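Uncharacterized protein XCC1541 (Xanthomonas campestris pv. campestris, PDB 2QJW) is of unknown function but is probably a hydrolase of the alpha/beta superfamily. Local coordinates at residues L9-E14 with P39-L44; G54-R59 with S81-Y86; P75-G80 with P96-F101; Q90-V95 with L115-V120. All blocks are in the same frame, centred on the assembly; numbering follows the deposited sequence. Where two conformers were deposited one is given.

Interaction 1: L9-E14 with P39-L44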
loop_
_atom_site.group_PDB
_atom_site.type_symbol
_atom_site.label_atom_id
_atom_site.label_comp_id
_atom_site.label_asym_id
_atom_site.label_seq_id
_atom_site.Cartn_x
_atom_site.Cartn_y
_atom_site.Cartn_z
ATOM N N LEU A 9 -19.714 1.215 6.630
ATOM C CA LEU A 9 -19.047 1.745 5.430
ATOM C C LEU A 9 -19.727 3.049 5.042
ATOM O O LEU A 9 -20.908 3.022 4.671
ATOM C CB LEU A 9 -19.180 0.735 4.305
ATOM C CG LEU A 9 -18.834 -0.693 4.754
ATOM C CD1 LEU A 9 -19.235 -1.634 3.669
ATOM C CD2 LEU A 9 -17.343 -0.817 5.156
ATOM N N ALA A 10 -19.033 4.192 5.151
ATOM C CA ALA A 10 -19.635 5.521 4.950
ATOM C C ALA A 10 -19.263 6.158 3.631
ATOM O O ALA A 10 -18.091 6.442 3.377
ATOM C CB ALA A 10 -19.173 6.415 6.070
ATOM N N HIS A 11 -20.279 6.368 2.823
ATOM C CA HIS A 11 -20.112 6.986 1.516
ATOM C C HIS A 11 -19.703 8.444 1.559
ATOM O O HIS A 11 -19.889 9.124 2.552
ATOM C CB HIS A 11 -21.390 6.783 0.690
ATOM C CG HIS A 11 -22.562 7.659 1.074
ATOM N ND1 HIS A 11 -22.621 9.029 0.822
ATOM C CD2 HIS A 11 -23.701 7.353 1.727
ATOM C CE1 HIS A 11 -23.772 9.500 1.287
ATOM N NE2 HIS A 11 -24.436 8.511 1.854
ATOM N N GLY A 12 -19.098 8.915 0.453
ATOM C CA GLY A 12 -18.645 10.283 0.346
ATOM C C GLY A 12 -19.765 11.275 0.052
ATOM O O GLY A 12 -20.926 10.902 -0.162
ATOM N N PHE A 13 -19.363 12.533 -0.035
ATOM C CA PHE A 13 -20.281 13.629 -0.259
ATOM C C PHE A 13 -20.975 13.498 -1.606
ATOM O O PHE A 13 -20.350 13.217 -2.632
ATOM C CB PHE A 13 -19.533 14.965 -0.166
ATOM C CG PHE A 13 -20.401 16.168 -0.403
ATOM C CD1 PHE A 13 -21.335 16.547 0.537
ATOM C CD2 PHE A 13 -20.267 16.924 -1.546
ATOM C CE1 PHE A 13 -22.106 17.682 0.341
ATOM C CE2 PHE A 13 -21.047 18.058 -1.749
ATOM C CZ PHE A 13 -21.980 18.422 -0.810
ATOM N N GLU A 14 -22.291 13.646 -1.599
ATOM C CA GLU A 14 -23.136 13.561 -2.807
ATOM C C GLU A 14 -23.038 12.206 -3.485
ATOM O O GLU A 14 -23.342 12.080 -4.658
ATOM C CB GLU A 14 -22.861 14.691 -3.814
ATOM C CG GLU A 14 -23.476 16.009 -3.366
ATOM C CD GLU A 14 -23.203 17.166 -4.297
ATOM O OE1 GLU A 14 -22.302 17.079 -5.165
ATOM O OE2 GLU A 14 -23.886 18.191 -4.122
ATOM N N PRO A 39 -24.730 3.210 5.686
ATOM C CA PRO A 39 -25.775 4.178 6.022
ATOM C C PRO A 39 -25.971 5.227 4.909
ATOM O O PRO A 39 -25.029 5.571 4.218
ATOM C CB PRO A 39 -25.269 4.829 7.280
ATOM C CG PRO A 39 -24.274 3.789 7.889
ATOM C CD PRO A 39 -23.630 3.215 6.672
ATOM N N ASP A 40 -27.169 5.742 4.829
ATOM C CA ASP A 40 -27.502 6.758 3.831
ATOM C C ASP A 40 -27.400 8.109 4.475
ATOM O O ASP A 40 -28.094 8.433 5.442
ATOM C CB ASP A 40 -28.920 6.492 3.375
ATOM C CG ASP A 40 -29.282 7.328 2.161
ATOM O OD1 ASP A 40 -28.707 8.427 2.004
ATOM O OD2 ASP A 40 -30.063 6.847 1.311
ATOM N N PHE A 41 -26.474 8.919 3.977
ATOM C CA PHE A 41 -26.300 10.263 4.443
ATOM C C PHE A 41 -26.744 11.307 3.393
ATOM O O PHE A 41 -26.384 12.489 3.560
ATOM C CB PHE A 41 -24.827 10.523 4.772
ATOM C CG PHE A 41 -24.227 9.552 5.745
ATOM C CD1 PHE A 41 -24.422 9.703 7.112
ATOM C CD2 PHE A 41 -23.365 8.525 5.293
ATOM C CE1 PHE A 41 -23.804 8.853 8.035
ATOM C CE2 PHE A 41 -22.813 7.651 6.191
ATOM C CZ PHE A 41 -23.020 7.817 7.568
ATOM N N THR A 42 -27.473 10.907 2.383
ATOM C CA THR A 42 -27.759 11.802 1.265
ATOM C C THR A 42 -28.605 13.002 1.709
ATOM O O THR A 42 -28.448 14.089 1.165
ATOM C CB THR A 42 -28.407 11.058 0.084
ATOM O OG1 THR A 42 -29.578 10.365 0.513
ATOM C CG2 THR A 42 -27.411 10.034 -0.552
ATOM N N ASP A 43 -29.463 12.835 2.707
ATOM C CA ASP A 43 -30.279 13.964 3.184
ATOM C C ASP A 43 -29.431 15.023 3.795
ATOM O O ASP A 43 -29.639 16.211 3.582
ATOM C CB ASP A 43 -31.364 13.480 4.202
ATOM C CG ASP A 43 -30.812 12.697 5.372
ATOM O OD1 ASP A 43 -29.862 11.881 5.184
ATOM O OD2 ASP A 43 -31.306 12.922 6.522
ATOM N N LEU A 44 -28.431 14.600 4.544
ATOM C CA LEU A 44 -27.545 15.486 5.271
ATOM C C LEU A 44 -26.656 16.244 4.311
ATOM O O LEU A 44 -26.456 17.482 4.417
ATOM C CB LEU A 44 -26.671 14.678 6.225
ATOM C CG LEU A 44 -27.451 13.980 7.359
ATOM C CD1 LEU A 44 -26.632 12.846 7.992
ATOM C CD2 LEU A 44 -27.975 14.998 8.394
HETATM O O HOH W 1 -22.597 4.747 3.312
#
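Pro39 and Leu9 meet where strand 6-10 of the parallel alpha/beta hydrolase sheet runs out into a loop: CD of the proline ring lies 3.4 Å from Leu9 O. Water 1 bridges the two segments there, donating to Pro39 O and Leu9 O and accepting from His11 N. Next comes Asp40, which works mainly within its own segment. Its OD1 takes the backbone N-H of Thr42, closing an Asx turn, and also bonds to Thr42 OG1; two bonds on one oxygen thus fix the bend before helix 42-45. Phe41, the N-cap residue, meets His11, which has the most surface covered of any residue here. The Phe41 ring packs its CE2 on Ala10 CB at 3.8 Å, while CD2 lies over one face of the His11 imidazole, the ring planes inclined at 59° and the two side chains sliding past each other in opposite directions. With chi1 at 75°, CG of His11 stands between its backbone N and carbonyl carbon, and the ring extends to the Phe41 backbone. Thr42 then sets its N near the imidazole plane, at the ring edge, and CG2 4.1 Å from His11 CE1. Both imidazole nitrogens are used: ND1 donates to Gly12 O at 2.7 Å, close to the ring plane, and NE2 accepts from Phe41 N at 3.0 Å, with the donor tilted 20° from that plane.

Interaction 2: G54-R59 with S81-Y86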
loop_
_atom_site.group_PDB
_atom_site.type_symbol
_atom_site.label_atom_id
_atom_site.label_comp_id
_atom_site.label_asym_id
_atom_site.label_seq_id
_atom_site.Cartn_x
_atom_site.Cartn_y
_atom_site.Cartn_z
ATOM N N GLY A 54 -22.702 20.219 3.522
ATOM C CA GLY A 54 -23.944 19.868 4.192
ATOM C C GLY A 54 -23.819 19.844 5.677
ATOM O O GLY A 54 -22.948 20.478 6.304
ATOM N N ASP A 55 -24.720 19.019 6.262
ATOM C CA ASP A 55 -24.823 18.886 7.682
ATOM C C ASP A 55 -23.811 17.881 8.196
ATOM O O ASP A 55 -24.164 16.717 8.547
ATOM C CB ASP A 55 -26.264 18.449 8.047
ATOM C CG ASP A 55 -26.542 18.478 9.465
ATOM O OD1 ASP A 55 -25.723 18.863 10.323
ATOM O OD2 ASP A 55 -27.710 18.033 9.735
ATOM N N VAL A 56 -22.554 18.298 8.247
ATOM C CA VAL A 56 -21.485 17.387 8.671
ATOM C C VAL A 56 -21.638 16.995 10.117
ATOM O O VAL A 56 -21.383 15.877 10.455
ATOM C CB VAL A 56 -20.089 17.997 8.357
ATOM C CG1 VAL A 56 -18.936 17.081 8.847
ATOM C CG2 VAL A 56 -20.002 18.213 6.896
ATOM N N ARG A 57 -22.026 17.931 10.986
ATOM C CA ARG A 57 -22.309 17.578 12.363
ATOM C C ARG A 57 -23.359 16.462 12.407
ATOM O O ARG A 57 -23.223 15.520 13.177
ATOM C CB ARG A 57 -22.815 18.782 13.139
ATOM C CG ARG A 57 -23.158 18.452 14.574
ATOM N N GLY A 58 -24.363 16.578 11.548
ATOM C CA GLY A 58 -25.455 15.583 11.447
ATOM C C GLY A 58 -24.928 14.236 10.993
ATOM O O GLY A 58 -25.332 13.188 11.484
ATOM N N ARG A 59 -23.984 14.281 10.059
ATOM C CA ARG A 59 -23.323 13.069 9.588
ATOM C C ARG A 59 -22.571 12.412 10.687
ATOM O O ARG A 59 -22.667 11.212 10.901
ATOM C CB ARG A 59 -22.336 13.372 8.463
ATOM C CG ARG A 59 -22.757 12.968 7.136
ATOM C CD ARG A 59 -21.623 13.264 6.133
ATOM N NE ARG A 59 -21.854 12.821 4.804
ATOM C CZ ARG A 59 -21.286 11.783 4.202
ATOM N NH1 ARG A 59 -20.476 10.959 4.851
ATOM N NH2 ARG A 59 -21.592 11.571 2.949
ATOM N N SER A 81 -15.088 6.655 2.396
ATOM C CA SER A 81 -14.452 7.360 1.289
ATOM C C SER A 81 -14.641 8.865 1.489
ATOM O O SER A 81 -15.759 9.279 1.750
ATOM C CB SER A 81 -15.051 6.950 -0.036
ATOM O OG SER A 81 -14.414 7.664 -1.077
ATOM N N SER A 82 -13.553 9.639 1.381
ATOM C CA SER A 82 -13.596 11.130 1.396
ATOM C C SER A 82 -14.364 11.630 2.636
ATOM O O SER A 82 -13.933 11.356 3.752
ATOM C CB SER A 82 -14.114 11.633 0.039
ATOM O OG SER A 82 -13.764 13.032 -0.017
ATOM N N LEU A 83 -15.475 12.368 2.465
ATOM C CA LEU A 83 -16.213 12.847 3.637
ATOM C C LEU A 83 -16.563 11.694 4.581
ATOM O O LEU A 83 -16.566 11.863 5.793
ATOM C CB LEU A 83 -17.460 13.589 3.217
ATOM C CG LEU A 83 -18.263 14.261 4.339
ATOM C CD1 LEU A 83 -17.428 15.186 5.192
ATOM C CD2 LEU A 83 -19.478 14.988 3.728
ATOM N N GLY A 84 -16.848 10.532 3.981
ATOM C CA GLY A 84 -17.135 9.321 4.768
ATOM C C GLY A 84 -15.965 8.891 5.589
ATOM O O GLY A 84 -16.134 8.397 6.713
ATOM N N SER A 85 -14.742 9.061 5.052
ATOM C CA SER A 85 -13.560 8.781 5.840
ATOM C C SER A 85 -13.373 9.741 7.003
ATOM O O SER A 85 -12.967 9.320 8.076
ATOM C CB SER A 85 -12.296 8.797 4.971
ATOM O OG SER A 85 -12.318 7.716 4.086
ATOM N N TYR A 86 -13.634 11.015 6.727
ATOM C CA TYR A 86 -13.515 12.030 7.746
ATOM C C TYR A 86 -14.438 11.659 8.903
ATOM O O TYR A 86 -13.997 11.634 10.038
ATOM C CB TYR A 86 -13.912 13.365 7.191
ATOM C CG TYR A 86 -13.933 14.421 8.244
ATOM C CD1 TYR A 86 -12.766 15.013 8.706
ATOM C CD2 TYR A 86 -15.128 14.815 8.804
ATOM C CE1 TYR A 86 -12.761 16.019 9.704
ATOM C CE2 TYR A 86 -15.165 15.814 9.823
ATOM C CZ TYR A 86 -13.989 16.415 10.269
ATOM O OH TYR A 86 -14.063 17.362 11.239
#
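Leu83 and Arg59 bury the most surface here, ahead of Val56, and all three point their CB atoms at the opposite segment. Leu83 CD2 sits over one face of the Arg59 guanidinium, offset toward its rim and 3.4 Å from NE; the same methyl also touches Arg59 CD at 3.7 Å. The arginine reaches this place with its chain extended from CG to NE, and its NH1 passes 3.7 Å from Gly84 CA. The apolar cover leaves the charged group's polar needs to be met elsewhere: NE forms a salt bridge with Asp45, and NH1 bonds to His11 O. Val56 fills the other part of the interface with its two methyls. CG1, anti to the backbone N (chi1 178°), touches Tyr86 CE2 at 4.1 Å, the two side chains crossing at about a right angle, while CG2 approaches Leu83 CD1 at 4.3 Å. Tyr86 OH is bonded to Pro113 O. Helix 56-71 thereby packs its first turn against the first turn of helix 83-92. Ser82, at phi 53° and psi -119°, occupies the strained turn before the latter helix, consistent with the nucleophile elbow of alpha/beta hydrolases.

Interaction 3: P75-G80 with P96-F101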
loop_
_atom_site.group_PDB
_atom_site.type_symbol
_atom_site.label_atom_id
_atom_site.label_comp_id
_atom_site.label_asym_id
_atom_site.label_seq_id
_atom_site.Cartn_x
_atom_site.Cartn_y
_atom_site.Cartn_z
ATOM N N PRO A 75 -17.434 -6.303 17.966
ATOM C CA PRO A 75 -16.453 -5.377 17.391
ATOM C C PRO A 75 -17.013 -4.680 16.152
ATOM O O PRO A 75 -17.837 -5.225 15.400
ATOM C CB PRO A 75 -15.285 -6.268 16.991
ATOM C CG PRO A 75 -15.478 -7.547 17.822
ATOM C CD PRO A 75 -16.966 -7.697 17.911
ATOM N N VAL A 76 -16.494 -3.466 15.968
ATOM C CA VAL A 76 -16.875 -2.613 14.826
ATOM C C VAL A 76 -15.634 -2.079 14.136
ATOM O O VAL A 76 -14.746 -1.513 14.767
ATOM C CB VAL A 76 -17.711 -1.434 15.282
ATOM C CG1 VAL A 76 -18.051 -0.522 14.084
ATOM C CG2 VAL A 76 -18.990 -1.945 15.979
ATOM N N VAL A 77 -15.644 -2.213 12.808
ATOM C CA VAL A 77 -14.688 -1.573 11.905
ATOM C C VAL A 77 -15.409 -0.452 11.159
ATOM O O VAL A 77 -16.519 -0.677 10.619
ATOM C CB VAL A 77 -14.071 -2.587 10.913
ATOM C CG1 VAL A 77 -13.280 -1.928 9.832
ATOM C CG2 VAL A 77 -13.233 -3.613 11.699
ATOM N N LEU A 78 -14.803 0.753 11.158
ATOM C CA LEU A 78 -15.368 1.890 10.417
ATOM C C LEU A 78 -14.532 2.130 9.196
ATOM O O LEU A 78 -13.305 2.053 9.211
ATOM C CB LEU A 78 -15.354 3.140 11.264
ATOM C CG LEU A 78 -16.124 3.008 12.576
ATOM C CD1 LEU A 78 -15.990 4.304 13.372
ATOM C CD2 LEU A 78 -17.580 2.679 12.343
ATOM N N ALA A 79 -15.210 2.384 8.072
ATOM C CA ALA A 79 -14.518 2.630 6.801
ATOM C C ALA A 79 -15.251 3.673 6.076
ATOM O O ALA A 79 -16.452 3.892 6.305
ATOM C CB ALA A 79 -14.490 1.401 5.969
ATOM N N GLY A 80 -14.582 4.319 5.145
ATOM C CA GLY A 80 -15.259 5.300 4.327
ATOM C C GLY A 80 -14.465 5.732 3.132
ATOM O O GLY A 80 -13.354 5.274 2.891
ATOM N N PRO A 96 -15.584 2.661 20.953
ATOM C CA PRO A 96 -14.417 1.752 20.809
ATOM C C PRO A 96 -14.475 1.119 19.417
ATOM O O PRO A 96 -15.438 0.431 19.074
ATOM C CB PRO A 96 -14.580 0.762 21.944
ATOM C CG PRO A 96 -15.991 0.810 22.335
ATOM C CD PRO A 96 -16.546 2.135 21.958
ATOM N N THR A 97 -13.427 1.376 18.649
ATOM C CA THR A 97 -13.338 0.991 17.253
ATOM C C THR A 97 -12.195 0.028 17.099
ATOM O O THR A 97 -11.125 0.260 17.619
ATOM C CB THR A 97 -13.138 2.274 16.428
ATOM O OG1 THR A 97 -14.222 3.168 16.685
ATOM C CG2 THR A 97 -13.050 1.967 14.919
ATOM N N ARG A 98 -12.444 -1.083 16.404
ATOM C CA ARG A 98 -11.479 -2.126 16.222
ATOM C C ARG A 98 -10.336 -1.722 15.281
ATOM O O ARG A 98 -9.189 -2.060 15.471
ATOM C CB ARG A 98 -12.146 -3.425 15.703
ATOM C CG ARG A 98 -11.218 -4.574 15.549
ATOM C CD ARG A 98 -10.555 -5.012 16.833
ATOM N NE ARG A 98 -9.502 -5.978 16.664
ATOM C CZ ARG A 98 -8.230 -5.740 16.467
ATOM N NH1 ARG A 98 -7.745 -4.518 16.325
ATOM N NH2 ARG A 98 -7.392 -6.756 16.359
ATOM N N ALA A 99 -10.734 -1.031 14.216
ATOM C CA ALA A 99 -9.802 -0.623 13.126
ATOM C C ALA A 99 -10.526 0.340 12.216
ATOM O O ALA A 99 -11.750 0.438 12.247
ATOM C CB ALA A 99 -9.331 -1.826 12.306
ATOM N N LEU A 100 -9.729 1.039 11.410
ATOM C CA LEU A 100 -10.212 2.116 10.562
ATOM C C LEU A 100 -9.636 2.016 9.156
ATOM O O LEU A 100 -8.406 1.970 9.002
ATOM C CB LEU A 100 -9.773 3.418 11.196
ATOM C CG LEU A 100 -10.268 4.751 10.676
ATOM C CD1 LEU A 100 -11.855 4.852 10.715
ATOM C CD2 LEU A 100 -9.586 5.892 11.459
ATOM N N PHE A 101 -10.506 2.043 8.137
ATOM C CA PHE A 101 -10.100 1.970 6.741
ATOM C C PHE A 101 -10.547 3.247 6.039
ATOM O O PHE A 101 -11.753 3.530 5.963
ATOM C CB PHE A 101 -10.652 0.754 6.006
ATOM C CG PHE A 101 -10.157 0.646 4.618
ATOM C CD1 PHE A 101 -8.880 0.262 4.383
ATOM C CD2 PHE A 101 -10.966 0.948 3.562
ATOM C CE1 PHE A 101 -8.416 0.133 3.071
ATOM C CE2 PHE A 101 -10.496 0.856 2.257
ATOM C CZ PHE A 101 -9.218 0.457 2.005
HETATM O O HOH W 2 -15.165 -2.251 18.126
#
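Val76 O accepts the first of four backbone bonds that join these segments, from Arg98 N at 2.9 Å. Leu78 serves twice: its N-H goes to Ala99 O at 3.3 Å, the longest of the four, and its O receives Phe101 N at 3.0 Å. Gly80 N then closes the series on Phe101 O, with the most bent N-H...O angle, 145°. Donors and acceptors come alternately from the two segments, as in a parallel pairing, and the N-to-C directions of the short strands differ by 17°. At the start of the pairing water 2 bridges, accepting from Val76 N and donating to Pro96 O. The other edge of strand 76-81 is satisfied by strand 6-10: Val77 and Ala79 make backbone bonds there. CA-H groups add to the carbonyl contacts, with Ala79 CA 3.0 Å from Phe101 O and Leu100 CA 3.4 Å from Leu78 O.

Side chains pack on both faces. On one, Ala79 CB meets Phe101 CB at 3.9 Å and lies at the edge of the phenyl ring, with helix 162-174 covering this side. On the other, Leu78 CB touches Leu100 CD1, also at 3.9 Å, and Leu78 crosses Thr97 at about a right angle beneath helix 83-92. CG of Leu78, anti to the carbonyl carbon (chi1 -58°), lies 4.0 Å from Thr97 CG2. Thr97 OG1 bonds to Val95 O. The two strands and the intervening helix 83-92 make a beta-alpha-beta crossover at the centre of the sheet, and Gly80 leads into the probable nucleophile elbow of the alpha/beta hydrolase fold.

Interaction 4: Q90-V95 with L115-V120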
loop_
_atom_site.group_PDB
_atom_site.type_symbol
_atom_site.label_atom_id
_atom_site.label_comp_id
_atom_site.label_asym_id
_atom_site.label_seq_id
_atom_site.Cartn_x
_atom_site.Cartn_y
_atom_site.Cartn_z
ATOM N N GLN A 90 -13.392 10.556 12.863
ATOM C CA GLN A 90 -13.834 11.346 14.016
ATOM C C GLN A 90 -14.655 10.462 14.993
ATOM O O GLN A 90 -14.437 10.543 16.209
ATOM C CB GLN A 90 -14.636 12.590 13.610
ATOM C CG GLN A 90 -13.888 13.573 12.757
ATOM C CD GLN A 90 -12.711 14.221 13.471
ATOM O OE1 GLN A 90 -12.589 14.195 14.690
ATOM N NE2 GLN A 90 -11.847 14.814 12.706
ATOM N N VAL A 91 -15.500 9.593 14.433
ATOM C CA VAL A 91 -16.336 8.730 15.262
ATOM C C VAL A 91 -15.503 7.727 16.016
ATOM O O VAL A 91 -15.857 7.367 17.139
ATOM C CB VAL A 91 -17.487 8.084 14.430
ATOM C CG1 VAL A 91 -18.186 6.909 15.195
ATOM C CG2 VAL A 91 -18.462 9.200 14.037
ATOM N N SER A 92 -14.347 7.283 15.479
ATOM C CA SER A 92 -13.518 6.339 16.208
ATOM C C SER A 92 -13.013 6.893 17.554
ATOM O O SER A 92 -12.644 6.114 18.408
ATOM C CB SER A 92 -12.299 5.885 15.393
ATOM O OG SER A 92 -11.337 6.913 15.216
ATOM N N LEU A 93 -12.982 8.219 17.665
ATOM C CA LEU A 93 -12.583 8.984 18.846
ATOM C C LEU A 93 -13.645 8.918 19.940
ATOM O O LEU A 93 -13.313 9.202 21.105
ATOM C CB LEU A 93 -12.356 10.451 18.503
ATOM C CG LEU A 93 -11.371 10.933 17.386
ATOM C CD1 LEU A 93 -11.594 12.410 17.003
ATOM C CD2 LEU A 93 -10.000 10.716 17.837
ATOM N N GLN A 94 -14.861 8.502 19.571
ATOM C CA GLN A 94 -16.024 8.490 20.471
ATOM C C GLN A 94 -16.637 7.150 20.813
ATOM O O GLN A 94 -17.483 7.096 21.710
ATOM C CB GLN A 94 -17.096 9.378 19.794
ATOM C CG GLN A 94 -16.651 10.818 19.737
ATOM C CD GLN A 94 -17.817 11.795 19.525
ATOM O OE1 GLN A 94 -17.820 12.564 18.582
ATOM N NE2 GLN A 94 -18.822 11.722 20.393
ATOM N N VAL A 95 -16.255 6.094 20.093
ATOM C CA VAL A 95 -16.738 4.758 20.292
ATOM C C VAL A 95 -15.538 3.787 20.247
ATOM O O VAL A 95 -14.545 4.077 19.599
ATOM C CB VAL A 95 -17.832 4.375 19.217
ATOM C CG1 VAL A 95 -17.214 3.908 17.890
ATOM C CG2 VAL A 95 -18.762 3.318 19.749
ATOM N N LEU A 115 -8.773 16.366 10.727
ATOM C CA LEU A 115 -8.855 14.920 10.780
ATOM C C LEU A 115 -8.069 14.394 11.942
ATOM O O LEU A 115 -6.939 14.773 12.145
ATOM C CB LEU A 115 -8.262 14.335 9.520
ATOM C CG LEU A 115 -8.373 12.806 9.268
ATOM C CD1 LEU A 115 -9.831 12.334 9.020
ATOM C CD2 LEU A 115 -7.443 12.412 8.168
ATOM N N ASP A 116 -8.689 13.474 12.707
ATOM C CA ASP A 116 -8.034 12.757 13.801
ATOM C C ASP A 116 -8.721 11.413 13.906
ATOM O O ASP A 116 -9.789 11.222 13.377
ATOM C CB ASP A 116 -8.090 13.563 15.097
ATOM C CG ASP A 116 -7.113 13.101 16.147
ATOM O OD1 ASP A 116 -6.172 12.390 15.848
ATOM O OD2 ASP A 116 -7.270 13.579 17.285
ATOM N N ALA A 117 -8.105 10.512 14.659
ATOM C CA ALA A 117 -8.559 9.155 14.778
ATOM C C ALA A 117 -8.045 8.525 16.076
ATOM O O ALA A 117 -7.018 8.920 16.604
ATOM C CB ALA A 117 -8.097 8.336 13.568
ATOM N N ALA A 118 -8.745 7.487 16.515
ATOM C CA ALA A 118 -8.311 6.685 17.647
ATOM C C ALA A 118 -7.003 6.007 17.295
ATOM O O ALA A 118 -6.688 5.740 16.121
ATOM C CB ALA A 118 -9.360 5.633 17.911
ATOM N N ALA A 119 -6.273 5.628 18.325
ATOM C CA ALA A 119 -4.976 4.975 18.210
ATOM C C ALA A 119 -5.122 3.475 18.020
ATOM O O ALA A 119 -4.597 2.678 18.776
ATOM C CB ALA A 119 -4.126 5.319 19.428
ATOM N N VAL A 120 -5.808 3.089 16.958
ATOM C CA VAL A 120 -6.096 1.746 16.547
ATOM C C VAL A 120 -5.509 1.501 15.136
ATOM O O VAL A 120 -5.023 2.442 14.518
ATOM C CB VAL A 120 -7.603 1.513 16.561
ATOM C CG1 VAL A 120 -8.147 1.801 17.997
ATOM C CG2 VAL A 120 -8.369 2.363 15.538
#
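Leu93 CD2 lies over one face of the Asp116 carboxylate, 4.0 Å from OD2, the two side chains crossing at about a right angle; the same methyl touches Ala117 C at 3.4 Å. OD1 of that carboxylate accepts weakly from Ala117 N and forms a salt bridge with Arg145. The carboxamide of Gln90 approaches with its NE2 end, 3.6 Å from Leu115 CA and 3.4 Å from Asp116 N; the two nitrogens are both donors, so this is proximity without a bond, and NE2 donates instead to Ala114 O. The bend at chi2 (-65°) turns CD toward segment 115-120, although the CB bond of Gln90 points away from it. The one hydrogen bond between the segments is nearly straight: Ala118 N donates to Ser92 OG at 3.0 Å with an angle of 175°. Chi1 of 70° puts that hydroxyl between the serine N and carbonyl carbon, where it also bonds to Ala89 O, one turn back. Ala118 CB packs close by, 3.4 Å from Ser92 O. Together these contacts fasten the C-terminal end of helix 83-92 to the extended loop leading to strand 122-127, a helix-to-loop packing within the alpha/beta hydrolase fold.

Interactions 1, 2 and 3 are buried, interaction 4 only partly so, with Leu93 exposed. Chemistry follows place: interaction 3 is backbone pairing inside the sheet, interaction 2 side-chain packing between helices, and interactions 1 and 4 each have one direct hydrogen bond, a backbone N-H received by a side chain, among packing contacts, plus a bridging water in interaction 1. Interactions 1 and 3 meet through neighbouring strands, Ala10 N lying 2.8 Å from Ala79 O. Arg59 NH1, bonded to His11 O, joins interactions 1 and 2, whose centres are about 7 Å apart. Helix 83-92 is shared by interactions 2 and 4, at its beginning and its end, and between the strands of interaction 3 it forms the crossover.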